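Local coordinates for protein JSC1_58120g3 ([Leptolyngbya] sp. JSC-1, PDB 6XHH) that binds a linear tetrapyrrole of the verdin type in a cyanobacteriochrome GAF domain and, in its dark state, absorbs far-red light, probably to act as a photosensor, at residues A[124-129]-A[147-152]; A[34-39]-A[58-63]; A[24-29]-A[51-56]. One frame throughout, in Å; residues are numbered along the deposited sequence.

Interaction 1 (A[124-129]-A[147-152])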
ATOM      1  N   PHE A 124      10.096   6.654   7.945  1.00 13.28           N
ATOM      2  CA  PHE A 124       9.964   5.249   7.600  1.00 19.70           C
ATOM      3  C   PHE A 124      10.887   4.850   6.456  1.00 17.06           C
ATOM      4  O   PHE A 124      10.772   3.730   5.937  1.00 16.08           O
ATOM      5  CB  PHE A 124       8.502   4.940   7.274  1.00 13.53           C
ATOM      6  CG  PHE A 124       7.587   5.084   8.465  1.00 15.76           C
ATOM      7  CD1 PHE A 124       7.765   4.286   9.586  1.00 14.12           C
ATOM      8  CD2 PHE A 124       6.578   6.035   8.481  1.00 21.14           C
ATOM      9  CE1 PHE A 124       6.947   4.423  10.686  1.00 19.19           C
ATOM     10  CE2 PHE A 124       5.754   6.174   9.588  1.00 17.75           C
ATOM     11  CZ  PHE A 124       5.938   5.364  10.686  1.00 19.92           C
ATOM     12  N   GLU A 125      11.815   5.744   6.077  1.00 15.74           N
ATOM     13  CA  GLU A 125      12.843   5.510   5.059  1.00 12.28           C
ATOM     14  C   GLU A 125      12.268   5.422   3.646  1.00 16.60           C
ATOM     15  O   GLU A 125      12.869   4.805   2.767  1.00 19.00           O
ATOM     16  CB  GLU A 125      13.657   4.255   5.362  1.00 17.79           C
ATOM     17  CG  GLU A 125      14.133   4.188   6.790  1.00 17.73           C
ATOM     18  CD  GLU A 125      15.166   3.118   6.966  1.00 21.89           C
ATOM     19  OE1 GLU A 125      16.354   3.459   7.095  1.00 20.60           O
ATOM     20  OE2 GLU A 125      14.790   1.937   6.952  1.00 21.82           O
ATOM     21  N   VAL A 126      11.135   6.071   3.392  1.00 14.05           N
ATOM     22  CA  VAL A 126      10.425   5.967   2.117  1.00 13.60           C
ATOM     23  C   VAL A 126      10.826   7.138   1.221  1.00 12.98           C
ATOM     24  O   VAL A 126      10.852   8.284   1.677  1.00 15.57           O
ATOM     25  CB  VAL A 126       8.899   5.950   2.344  1.00 12.40           C
ATOM     26  CG1 VAL A 126       8.136   5.991   1.010  1.00 14.21           C
ATOM     27  CG2 VAL A 126       8.463   4.737   3.173  1.00 11.60           C
ATOM     28  N   LYS A 127      11.125   6.861  -0.064  1.00 13.00           N
ATOM     29  CA  LYS A 127      11.328   7.909  -1.065  1.00 10.23           C
ATOM     30  C   LYS A 127      10.291   7.900  -2.183  1.00 12.58           C
ATOM     31  O   LYS A 127      10.274   8.828  -3.004  1.00 12.90           O
ATOM     32  CB  LYS A 127      12.726   7.797  -1.691  1.00 15.16           C
ATOM     33  CG  LYS A 127      13.835   8.349  -0.795  1.00 17.30           C
ATOM     34  CD  LYS A 127      15.152   8.392  -1.556  1.00 20.86           C
ATOM     35  CE  LYS A 127      16.267   8.931  -0.676  1.00 28.76           C
ATOM     36  NZ  LYS A 127      16.381   8.130   0.572  1.00 36.90           N
ATOM     37  N   SER A 128       9.411   6.905  -2.216  1.00 10.16           N
ATOM     38  CA  SER A 128       8.442   6.710  -3.284  1.00 11.70           C
ATOM     39  C   SER A 128       7.381   5.764  -2.738  1.00 11.06           C
ATOM     40  O   SER A 128       7.726   4.811  -2.046  1.00 11.06           O
ATOM     41  CB  SER A 128       9.140   6.121  -4.515  1.00 12.13           C
ATOM     42  OG  SER A 128       8.218   5.699  -5.511  1.00 11.93           O
ATOM     43  N   CYS A 129       6.100   6.030  -3.009  1.00 10.84           N
ATOM     44  CA  CYS A 129       5.093   5.142  -2.433  1.00 10.87           C
ATOM     45  C   CYS A 129       3.876   5.036  -3.338  1.00 12.32           C
ATOM     46  O   CYS A 129       3.411   6.037  -3.888  1.00 11.87           O
ATOM     47  CB  CYS A 129       4.619   5.605  -1.040  1.00 10.36           C
ATOM     48  SG  CYS A 129       3.978   7.322  -0.963  1.00 13.73           S
ATOM     49  N   PHE A 147       6.787   0.460  -1.575  1.00  9.10           N
ATOM     50  CA  PHE A 147       7.732   1.528  -1.265  1.00  9.43           C
ATOM     51  C   PHE A 147       9.043   1.326  -2.023  1.00 12.97           C
ATOM     52  O   PHE A 147       9.534   0.198  -2.162  1.00 12.55           O
ATOM     53  CB  PHE A 147       8.071   1.571   0.242  1.00 12.55           C
ATOM     54  CG  PHE A 147       6.928   1.947   1.158  1.00 12.82           C
ATOM     55  CD1 PHE A 147       6.109   3.040   0.903  1.00 11.71           C
ATOM     56  CD2 PHE A 147       6.705   1.216   2.319  1.00 15.34           C
ATOM     57  CE1 PHE A 147       5.094   3.393   1.800  1.00 11.65           C
ATOM     58  CE2 PHE A 147       5.688   1.557   3.205  1.00 14.87           C
ATOM     59  CZ  PHE A 147       4.889   2.651   2.941  1.00 15.34           C
ATOM     60  N   GLN A 148       9.647   2.422  -2.472  1.00 11.41           N
ATOM     61  CA  GLN A 148      11.060   2.421  -2.792  1.00 12.53           C
ATOM     62  C   GLN A 148      11.763   3.347  -1.805  1.00 12.08           C
ATOM     63  O   GLN A 148      11.258   4.426  -1.483  1.00 12.79           O
ATOM     64  CB  GLN A 148      11.319   2.842  -4.241  1.00 12.94           C
ATOM     65  CG  GLN A 148      12.734   2.533  -4.765  1.00 11.20           C
ATOM     66  CD  GLN A 148      12.981   1.061  -5.032  1.00 16.32           C
ATOM     67  OE1 GLN A 148      12.421   0.189  -4.379  1.00 11.65           O
ATOM     68  NE2 GLN A 148      13.842   0.781  -6.003  1.00 28.39           N
ATOM     69  N   ASN A 149      12.898   2.893  -1.288  1.00 12.56           N
ATOM     70  CA  ASN A 149      13.568   3.564  -0.185  1.00 13.23           C
ATOM     71  C   ASN A 149      14.821   4.306  -0.599  1.00 15.40           C
ATOM     72  O   ASN A 149      15.158   5.319   0.022  1.00 17.90           O
ATOM     73  CB  ASN A 149      13.942   2.544   0.900  1.00 15.77           C
ATOM     74  CG  ASN A 149      12.728   1.852   1.501  1.00 16.05           C
ATOM     75  OD1 ASN A 149      11.607   2.350   1.409  1.00 15.10           O
ATOM     76  ND2 ASN A 149      12.955   0.707   2.132  1.00 18.05           N
ATOM     77  N   SER A 150      15.547   3.803  -1.594  1.00 14.43           N
ATOM     78  CA  SER A 150      16.824   4.386  -1.975  1.00 16.77           C
ATOM     79  C   SER A 150      16.714   5.460  -3.048  1.00 18.14           C
ATOM     80  O   SER A 150      17.665   6.229  -3.217  1.00 18.88           O
ATOM     81  CB  SER A 150      17.769   3.272  -2.444  1.00 16.57           C
ATOM     82  OG  SER A 150      17.247   2.626  -3.585  1.00 20.44           O
ATOM     83  N   ALA A 151      15.583   5.558  -3.736  1.00 14.68           N
ATOM     84  CA  ALA A 151      15.458   6.389  -4.927  1.00 16.98           C
ATOM     85  C   ALA A 151      13.975   6.551  -5.236  1.00 16.13           C
ATOM     86  O   ALA A 151      13.164   5.737  -4.810  1.00 15.61           O
ATOM     87  CB  ALA A 151      16.178   5.752  -6.123  1.00 16.79           C
ATOM     88  N   PRO A 152      13.616   7.591  -5.994  1.00 12.40           N
ATOM     89  CA  PRO A 152      12.275   7.639  -6.589  1.00 14.83           C
ATOM     90  C   PRO A 152      12.061   6.467  -7.531  1.00 13.33           C
ATOM     91  O   PRO A 152      13.000   5.846  -8.035  1.00 17.15           O
ATOM     92  CB  PRO A 152      12.271   8.967  -7.365  1.00 15.58           C
ATOM     93  CG  PRO A 152      13.413   9.756  -6.810  1.00 18.15           C
ATOM     94  CD  PRO A 152      14.423   8.769  -6.350  1.00 14.51           C
TER
HETATM   95  O   HOH W   1      10.413   1.888   3.947  1.00 18.23           O
HETATM   96  O   HOH W   2      15.137   6.775   2.640  1.00 22.79           O
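Val126 sets one methyl on the Phe147 ring: its CG2 sits over the middle of one face, 3.7 Å from the ring centroid and 12° off the normal, a textbook CH-pi contact. The other methyl, CG1, reaches Phe147 CD1 at 3.6 Å. Cys129 CB comes to the same ring at its edge, in the plane, so the loop residue takes the face and the strand residue the edge. CG of Phe147 stands anti to its carbonyl carbon (chi1 -66°), on the side from which the ring meets Val126; the same side chain also touches the bound tetrapyrrole, and this packing therefore backs a residue of the chromophore pocket.

Behind these side chains stands the backbone. Lys127 N donates to Gln148 O (2.8 Å), and Gln148 N donates in return to Ser128 O. Because Lys127 and Ser128 both face Gln148, the pairing contains a classic beta bulge just where the strands part. Beyond it the Lys127 chain runs extended over the Asn149-Ala151 turn and bends only at its last torsion (chi4 56°), where NZ bonds to Asn149 O at 3.1 Å; a water joins the same two atoms. A second water donates to both Phe124 O and Asn149 OD1. OD1 also lies 3.1 Å from Glu125 O, two acceptors that form no hydrogen bond; the water gives OD1 a donor.

Glu125, at positive phi, closes helix 115-123 with a Schellman motif and turns the chain toward strand 128-136. The contact thus forms the open end of the hairpin 128-136/139-148, with strand 87-89 beyond Ser128, whose OG bonds to Val89 O, and strand 37-43 flanking Phe147 on the other side.

Interaction 2 (A[34-39]-A[58-63]). With EDO (1,2-ethanediol), chain E.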
ATOM      1  N   GLY A  34      10.154  -5.502  -8.129  1.00 12.82           N
ATOM      2  CA  GLY A  34      11.571  -5.259  -7.925  1.00 16.94           C
ATOM      3  C   GLY A  34      11.827  -4.045  -7.054  1.00 15.66           C
ATOM      4  O   GLY A  34      12.631  -3.172  -7.405  1.00 16.67           O
ATOM      5  N   ILE A  35      11.149  -3.966  -5.913  1.00 15.07           N
ATOM      6  CA  ILE A  35      11.296  -2.799  -5.050  1.00 12.21           C
ATOM      7  C   ILE A  35      11.799  -3.206  -3.672  1.00 14.36           C
ATOM      8  O   ILE A  35      12.040  -4.390  -3.403  1.00 14.14           O
ATOM      9  CB  ILE A  35       9.975  -2.022  -4.922  1.00 11.69           C
ATOM     10  CG1 ILE A  35       8.858  -2.936  -4.380  1.00 15.12           C
ATOM     11  CG2 ILE A  35       9.597  -1.385  -6.264  1.00 13.82           C
ATOM     12  CD1 ILE A  35       7.487  -2.248  -4.306  1.00 14.91           C
ATOM     13  N   GLU A  36      11.936  -2.229  -2.780  1.00 12.77           N
ATOM     14  CA  GLU A  36      12.661  -2.442  -1.536  1.00 12.85           C
ATOM     15  C   GLU A  36      11.768  -2.732  -0.337  1.00 13.50           C
ATOM     16  O   GLU A  36      12.253  -3.303   0.641  1.00 13.49           O
ATOM     17  CB  GLU A  36      13.561  -1.228  -1.256  1.00 15.01           C
ATOM     18  CG  GLU A  36      14.735  -1.196  -2.238  1.00 15.01           C
ATOM     19  CD  GLU A  36      15.390   0.171  -2.448  1.00 15.67           C
ATOM     20  OE1 GLU A  36      14.834   1.229  -2.077  1.00 14.59           O
ATOM     21  OE2 GLU A  36      16.509   0.174  -3.007  1.00 20.45           O
ATOM     22  N   ARG A  37      10.482  -2.386  -0.385  1.00 12.30           N
ATOM     23  CA  ARG A  37       9.604  -2.755   0.719  1.00  9.84           C
ATOM     24  C   ARG A  37       8.164  -2.785   0.259  1.00 12.86           C
ATOM     25  O   ARG A  37       7.742  -1.925  -0.504  1.00 12.35           O
ATOM     26  CB  ARG A  37       9.729  -1.781   1.900  1.00 11.88           C
ATOM     27  CG  ARG A  37       9.277  -2.393   3.203  1.00 17.03           C
ATOM     28  CD  ARG A  37       8.996  -1.363   4.264  1.00 18.86           C
ATOM     29  NE  ARG A  37      10.141  -0.521   4.619  1.00 16.30           N
ATOM     30  CZ  ARG A  37      11.105  -0.866   5.473  1.00 16.61           C
ATOM     31  NH1 ARG A  37      11.098  -2.058   6.068  1.00 20.18           N
ATOM     32  NH2 ARG A  37      12.076  -0.002   5.746  1.00 16.64           N
ATOM     33  N   VAL A  38       7.425  -3.783   0.733  1.00 11.25           N
ATOM     34  CA  VAL A  38       5.969  -3.824   0.645  1.00  9.02           C
ATOM     35  C   VAL A  38       5.441  -4.150   2.036  1.00 10.84           C
ATOM     36  O   VAL A  38       5.963  -5.044   2.711  1.00 12.43           O
ATOM     37  CB  VAL A  38       5.470  -4.856  -0.389  1.00  9.99           C
ATOM     38  CG1 VAL A  38       3.940  -4.895  -0.415  1.00 11.90           C
ATOM     39  CG2 VAL A  38       5.992  -4.513  -1.761  1.00 11.26           C
ATOM     40  N   THR A  39       4.411  -3.424   2.466  1.00 10.90           N
ATOM     41  CA  THR A  39       3.873  -3.565   3.807  1.00 11.74           C
ATOM     42  C   THR A  39       2.361  -3.744   3.771  1.00 10.77           C
ATOM     43  O   THR A  39       1.661  -3.225   2.891  1.00 11.28           O
ATOM     44  CB  THR A  39       4.175  -2.344   4.704  1.00 11.91           C
ATOM     45  OG1 THR A  39       3.566  -1.162   4.147  1.00 13.23           O
ATOM     46  CG2 THR A  39       5.647  -2.118   4.839  1.00 13.71           C
ATOM     47  N   GLY A  58      17.385  -4.898   0.918  1.00 25.24           N
ATOM     48  CA  GLY A  58      18.391  -3.856   0.876  1.00 30.62           C
ATOM     49  C   GLY A  58      18.898  -3.383   2.224  1.00 24.43           C
ATOM     50  O   GLY A  58      19.597  -2.364   2.292  1.00 30.10           O
ATOM     51  N   GLY A  59      18.551  -4.089   3.299  1.00 19.48           N
ATOM     52  CA  GLY A  59      19.082  -3.771   4.616  1.00 24.79           C
ATOM     53  C   GLY A  59      18.488  -2.532   5.263  1.00 27.60           C
ATOM     54  O   GLY A  59      19.205  -1.684   5.799  1.00 26.73           O
ATOM     55  N   TRP A  60      17.171  -2.429   5.222  1.00 23.55           N
ATOM     56  CA  TRP A  60      16.412  -1.325   5.788  1.00 18.15           C
ATOM     57  C   TRP A  60      15.899  -1.695   7.177  1.00 19.51           C
ATOM     58  O   TRP A  60      15.876  -2.866   7.562  1.00 22.41           O
ATOM     59  CB  TRP A  60      15.257  -0.975   4.843  1.00 16.35           C
ATOM     60  CG  TRP A  60      15.765  -0.741   3.464  1.00 17.19           C
ATOM     61  CD1 TRP A  60      15.864  -1.649   2.442  1.00 18.80           C
ATOM     62  CD2 TRP A  60      16.306   0.483   2.967  1.00 16.74           C
ATOM     63  NE1 TRP A  60      16.418  -1.051   1.336  1.00 19.45           N
ATOM     64  CE2 TRP A  60      16.698   0.256   1.632  1.00 16.78           C
ATOM     65  CE3 TRP A  60      16.499   1.753   3.523  1.00 16.50           C
ATOM     66  CZ2 TRP A  60      17.265   1.257   0.840  1.00 17.79           C
ATOM     67  CZ3 TRP A  60      17.050   2.745   2.734  1.00 21.97           C
ATOM     68  CH2 TRP A  60      17.437   2.489   1.411  1.00 18.47           C
ATOM     69  N   ARG A  61      15.482  -0.679   7.934  1.00 19.15           N
ATOM     70  CA  ARG A  61      14.866  -0.944   9.228  1.00 18.14           C
ATOM     71  C   ARG A  61      13.567  -1.712   9.042  1.00 15.22           C
ATOM     72  O   ARG A  61      12.833  -1.509   8.071  1.00 19.68           O
ATOM     73  CB  ARG A  61      14.585   0.359   9.986  1.00 22.47           C
ATOM     74  CG  ARG A  61      15.813   0.992  10.611  1.00 29.08           C
ATOM     75  CD  ARG A  61      15.508   1.870  11.820  1.00 25.32           C
ATOM     76  NE  ARG A  61      14.510   2.907  11.562  1.00 30.68           N
ATOM     77  CZ  ARG A  61      14.727   4.039  10.898  1.00 31.28           C
ATOM     78  NH1 ARG A  61      15.918   4.316  10.379  1.00 26.90           N
ATOM     79  NH2 ARG A  61      13.733   4.902  10.743  1.00 40.33           N
ATOM     80  N   LYS A  62      13.280  -2.589  10.000  1.00 16.02           N
ATOM     81  CA  LYS A  62      12.009  -3.296  10.029  1.00 15.00           C
ATOM     82  C   LYS A  62      10.930  -2.379  10.587  1.00 16.94           C
ATOM     83  O   LYS A  62      11.128  -1.738  11.625  1.00 18.55           O
ATOM     84  CB  LYS A  62      12.123  -4.564  10.875  1.00 18.60           C
ATOM     85  CG  LYS A  62      12.866  -5.686  10.164  1.00 27.08           C
ATOM     86  CD  LYS A  62      12.721  -7.013  10.894  1.00 38.81           C
ATOM     87  CE  LYS A  62      13.949  -7.895  10.695  1.00 42.90           C
ATOM     88  NZ  LYS A  62      13.724  -9.291  11.172  1.00 47.95           N
ATOM     89  N   LEU A  63       9.799  -2.297   9.881  1.00 15.73           N
ATOM     90  CA  LEU A  63       8.683  -1.469  10.320  1.00 15.85           C
ATOM     91  C   LEU A  63       7.645  -2.231  11.128  1.00 15.51           C
ATOM     92  O   LEU A  63       6.879  -1.601  11.869  1.00 14.77           O
ATOM     93  CB  LEU A  63       7.990  -0.814   9.116  1.00 13.90           C
ATOM     94  CG  LEU A  63       8.965  -0.038   8.235  1.00 15.30           C
ATOM     95  CD1 LEU A  63       8.166   0.662   7.154  1.00 17.29           C
ATOM     96  CD2 LEU A  63       9.785   0.949   9.051  1.00 18.84           C
TER
HETATM   97  C1  EDO E 803      12.410  -0.410 -10.312  1.00 24.68           C
HETATM   98  O1  EDO E 803      11.822  -1.335  -9.382  1.00 18.10           O
HETATM   99  C2  EDO E 803      13.924  -0.345 -10.104  1.00 18.44           C
HETATM  100  O2  EDO E 803      14.432  -1.684  -9.979  1.00 28.11           O
HETATM  101  O   HOH W   3      18.380  -1.408  -1.498  1.00 29.07           O
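The loop between strands 49-56 and 67-68 folds back over the start of strand 37-43 in this GAF domain, and Arg37 is a main link across the contact. Its guanidinium meets the backbone end-on: NH1 and NH2 both donate to Arg61 O, at 2.7 Å and 2.9 Å. Because two N-H groups converge on one carbonyl oxygen, neither bond is straight (139° at the NH1 hydrogen), and the oxygen is slightly tilted from the guanidinium plane. One face of the guanidinium is covered by Leu63, whose CG stands 3.5 Å above the plane over its centre, while Leu63 CD1 packs on Arg37 NE at 3.4 Å. The long side chain leaves the strand with CG anti to the backbone N (chi1 -158°), and a bend at chi3 turns NE. Glu54 makes a salt bridge to NH1 and also accepts from Leu63 N, so one carboxylate positions both the arginine and the leucine that covers it; its charge would be expected to offset part of that on Arg37.

Trp60 supplies the other half of the contact. Its CB approaches Arg37 NH2 at 3.4 Å, the indole and guanidinium planes being 69° apart, and CZ2 of the ring lies 3.8 Å from Glu36 OE1. A water donates to Glu36 OE2 and is linked only weakly to Trp60 NE1. The stronger partners of the Glu36 carboxylate are Ser150 OG and Asn149 N.

A Schellman motif with Gly34 as C-prime residue ends helix 18-33, and a short link leads into strand 37-43, which lies between strands 49-56 and 139-148. The 58-63 loop lies beside that strand's opening residues, and Trp60 also touches Glu125 and Asn149.

Interaction 3 (A[24-29]-A[51-56])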
ATOM      1  N   THR A  24       3.292 -14.078   2.283  1.00 11.97           N
ATOM      2  CA  THR A  24       3.403 -14.412   0.869  1.00 15.40           C
ATOM      3  C   THR A  24       3.029 -13.229  -0.013  1.00 15.13           C
ATOM      4  O   THR A  24       3.681 -12.979  -1.035  1.00 15.81           O
ATOM      5  CB  THR A  24       2.503 -15.608   0.562  1.00 18.76           C
ATOM      6  OG1 THR A  24       2.928 -16.718   1.358  1.00 21.85           O
ATOM      7  CG2 THR A  24       2.572 -15.981  -0.901  1.00 18.27           C
ATOM      8  N   THR A  25       1.974 -12.501   0.358  1.00 14.93           N
ATOM      9  CA  THR A  25       1.535 -11.363  -0.440  1.00 12.16           C
ATOM     10  C   THR A  25       2.612 -10.286  -0.518  1.00 13.88           C
ATOM     11  O   THR A  25       2.975  -9.837  -1.613  1.00 13.77           O
ATOM     12  CB  THR A  25       0.241 -10.794   0.131  1.00 14.00           C
ATOM     13  OG1 THR A  25      -0.779 -11.805   0.064  1.00 16.52           O
ATOM     14  CG2 THR A  25      -0.200  -9.597  -0.669  1.00 19.28           C
ATOM     15  N   THR A  26       3.163  -9.882   0.632  1.00 12.13           N
ATOM     16  CA  THR A  26       4.172  -8.822   0.603  1.00  9.91           C
ATOM     17  C   THR A  26       5.413  -9.270  -0.167  1.00 12.28           C
ATOM     18  O   THR A  26       5.992  -8.484  -0.928  1.00 13.66           O
ATOM     19  CB  THR A  26       4.550  -8.355   2.016  1.00  8.82           C
ATOM     20  OG1 THR A  26       5.012  -9.449   2.801  1.00 14.39           O
ATOM     21  CG2 THR A  26       3.386  -7.694   2.726  1.00 10.42           C
ATOM     22  N   GLN A  27       5.818 -10.538   0.002  1.00 12.68           N
ATOM     23  CA  GLN A  27       6.975 -11.067  -0.715  1.00 12.08           C
ATOM     24  C   GLN A  27       6.744 -11.074  -2.216  1.00 12.72           C
ATOM     25  O   GLN A  27       7.616 -10.663  -2.990  1.00 15.64           O
ATOM     26  CB  GLN A  27       7.288 -12.483  -0.225  1.00 14.15           C
ATOM     27  CG  GLN A  27       7.798 -12.568   1.215  1.00 22.84           C
ATOM     28  CD  GLN A  27       8.481 -13.896   1.544  1.00 28.68           C
ATOM     29  OE1 GLN A  27       8.952 -14.613   0.654  1.00 35.10           O
ATOM     30  NE2 GLN A  27       8.518 -14.236   2.827  1.00 41.16           N
ATOM     31  N   GLU A  28       5.579 -11.553  -2.649  1.00 13.98           N
ATOM     32  CA  GLU A  28       5.344 -11.686  -4.084  1.00 13.01           C
ATOM     33  C   GLU A  28       5.222 -10.327  -4.761  1.00 11.47           C
ATOM     34  O   GLU A  28       5.750 -10.129  -5.861  1.00 13.56           O
ATOM     35  CB  GLU A  28       4.093 -12.525  -4.332  1.00 13.47           C
ATOM     36  CG  GLU A  28       4.225 -13.958  -3.896  1.00 20.27           C
ATOM     37  CD  GLU A  28       5.475 -14.611  -4.428  1.00 32.77           C
ATOM     38  OE1 GLU A  28       5.804 -14.390  -5.616  1.00 31.34           O
ATOM     39  OE2 GLU A  28       6.123 -15.347  -3.655  1.00 30.60           O
ATOM     40  N   VAL A  29       4.524  -9.380  -4.135  1.00 13.78           N
ATOM     41  CA  VAL A  29       4.438  -8.043  -4.709  1.00 13.41           C
ATOM     42  C   VAL A  29       5.812  -7.383  -4.773  1.00 12.08           C
ATOM     43  O   VAL A  29       6.144  -6.718  -5.764  1.00 14.06           O
ATOM     44  CB  VAL A  29       3.432  -7.181  -3.926  1.00 11.25           C
ATOM     45  CG1 VAL A  29       3.507  -5.736  -4.407  1.00 12.79           C
ATOM     46  CG2 VAL A  29       2.019  -7.736  -4.096  1.00 14.45           C
ATOM     47  N   PHE A  51       2.003  -1.306  11.436  1.00 12.85           N
ATOM     48  CA  PHE A  51       2.550  -2.220  10.437  1.00 11.00           C
ATOM     49  C   PHE A  51       2.428  -3.669  10.920  1.00 15.39           C
ATOM     50  O   PHE A  51       3.001  -4.032  11.957  1.00 17.24           O
ATOM     51  CB  PHE A  51       4.014  -1.880  10.161  1.00 10.67           C
ATOM     52  CG  PHE A  51       4.217  -0.557   9.497  1.00 12.87           C
ATOM     53  CD1 PHE A  51       4.139  -0.445   8.114  1.00 13.34           C
ATOM     54  CD2 PHE A  51       4.487   0.575  10.249  1.00 15.70           C
ATOM     55  CE1 PHE A  51       4.342   0.774   7.496  1.00 16.72           C
ATOM     56  CE2 PHE A  51       4.670   1.808   9.642  1.00 15.38           C
ATOM     57  CZ  PHE A  51       4.613   1.910   8.265  1.00 15.17           C
ATOM     58  N   ILE A  52       1.735  -4.506  10.150  1.00 13.81           N
ATOM     59  CA  ILE A  52       1.495  -5.898  10.522  1.00 14.88           C
ATOM     60  C   ILE A  52       2.490  -6.847   9.871  1.00 16.06           C
ATOM     61  O   ILE A  52       2.988  -7.768  10.520  1.00 15.77           O
ATOM     62  CB  ILE A  52       0.051  -6.294  10.154  1.00 15.32           C
ATOM     63  CG1 ILE A  52      -0.926  -5.322  10.796  1.00 13.98           C
ATOM     64  CG2 ILE A  52      -0.229  -7.748  10.551  1.00 17.69           C
ATOM     65  CD1 ILE A  52      -0.814  -5.256  12.281  1.00 18.06           C
ATOM     66  N   THR A  53       2.756  -6.658   8.580  1.00 12.86           N
ATOM     67  CA  THR A  53       3.602  -7.551   7.805  1.00 11.71           C
ATOM     68  C   THR A  53       4.413  -6.741   6.810  1.00 14.94           C
ATOM     69  O   THR A  53       3.950  -5.715   6.295  1.00 13.51           O
ATOM     70  CB  THR A  53       2.772  -8.603   7.052  1.00 13.25           C
ATOM     71  OG1 THR A  53       1.891  -9.229   7.977  1.00 18.92           O
ATOM     72  CG2 THR A  53       3.673  -9.677   6.454  1.00 17.26           C
ATOM     73  N   GLU A  54       5.618  -7.216   6.518  1.00 11.83           N
ATOM     74  CA  GLU A  54       6.444  -6.527   5.551  1.00 12.60           C
ATOM     75  C   GLU A  54       7.355  -7.518   4.850  1.00 16.11           C
ATOM     76  O   GLU A  54       7.673  -8.586   5.382  1.00 17.36           O
ATOM     77  CB  GLU A  54       7.267  -5.427   6.227  1.00 12.64           C
ATOM     78  CG  GLU A  54       8.426  -5.953   7.046  1.00 17.32           C
ATOM     79  CD  GLU A  54       9.012  -4.907   7.972  1.00 21.35           C
ATOM     80  OE1 GLU A  54       9.175  -5.191   9.180  1.00 22.81           O
ATOM     81  OE2 GLU A  54       9.305  -3.791   7.489  1.00 16.65           O
ATOM     82  N   SER A  55       7.755  -7.149   3.637  1.00 13.08           N
ATOM     83  CA  SER A  55       8.839  -7.802   2.914  1.00 13.13           C
ATOM     84  C   SER A  55       9.800  -6.694   2.517  1.00 13.58           C
ATOM     85  O   SER A  55       9.372  -5.666   1.986  1.00 14.13           O
ATOM     86  CB  SER A  55       8.318  -8.569   1.690  1.00 15.31           C
ATOM     87  OG  SER A  55       9.358  -8.911   0.787  1.00 22.65           O
ATOM     88  N   GLU A  56      11.078  -6.857   2.843  1.00 14.81           N
ATOM     89  CA  GLU A  56      12.056  -5.804   2.616  1.00 15.41           C
ATOM     90  C   GLU A  56      13.301  -6.364   1.935  1.00 18.02           C
ATOM     91  O   GLU A  56      13.645  -7.538   2.102  1.00 22.74           O
ATOM     92  CB  GLU A  56      12.392  -5.111   3.951  1.00 18.63           C
ATOM     93  CG  GLU A  56      13.516  -4.098   3.910  1.00 29.12           C
ATOM     94  CD  GLU A  56      14.872  -4.721   4.197  1.00 27.36           C
ATOM     95  OE1 GLU A  56      15.031  -5.401   5.235  1.00 34.77           O
ATOM     96  OE2 GLU A  56      15.779  -4.536   3.371  1.00 31.17           O
TER
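Thr26 on the helix and Ser55 on the strand press together beside the nearest CA pair, Gln27 and Ser55, and no hydrogen bond crosses between the segments. Ser55 CB is the knuckle of the contact: it lies 3.5 Å from Thr26 O and 3.6 Å from Thr26 OG1, so a methylene is wedged against the helix backbone and the threonine hydroxyl together. Thr26 OG1 stands between its own backbone N and carbonyl carbon (chi1 57°), a rotation from which it touches Glu54 C at 3.7 Å while bonding back to Ser23 O, one turn earlier in the helix. Thr53 extends the tight zone. Its methyl CG2 approaches the same Thr26 hydroxyl oxygen, at 3.9 Å, and its side chain rests further on Phe22 and Ser23.

Such small residues permit a close approach: the local axes of helix and strand come within 6.9 Å, and their directions differ by only 28°. This is helix 18-33 lying on the antiparallel GAF sheet at strand 49-56. A classic beta bulge occurs in that strand where Ile52 and Thr53 both face Ile40, and just before it Phe51 turns to the chromophore, which it touches.

Toward solvent the packing thins. Gln27, exposed on the helix flank, offers little more than CA, 3.5 Å from Ser55 OG, and CG, 4.0 Å from the same oxygen. The CB of Glu54 points away from the helix; its carboxylate accepts from Val64 N. On the inner flank of the helix, by contrast, Thr25 and Val29 pack against helix 157-178.

All three contacts use one antiparallel sheet of the GAF domain, in which strand 37-43 lies between strands 49-56 and 139-148. Interactions 2 and 3 have centres about 9 Å apart and alternate along the chain, since helix 18-33, strand 37-43 and strand 49-56 follow one another; interaction 1 comes later in the chain, at the open end of the hairpin 128-136/139-148. Its centre is about 9 Å from that of interaction 2 and about 15 Å from that of interaction 3. Glu36 joins interactions 1 and 2, Glu54 joins 2 and 3, and Phe124 meets Phe51 between 1 and 3. Two chromophore-touching residues, Phe51 and Phe147, thus belong to a continuous network of contacts.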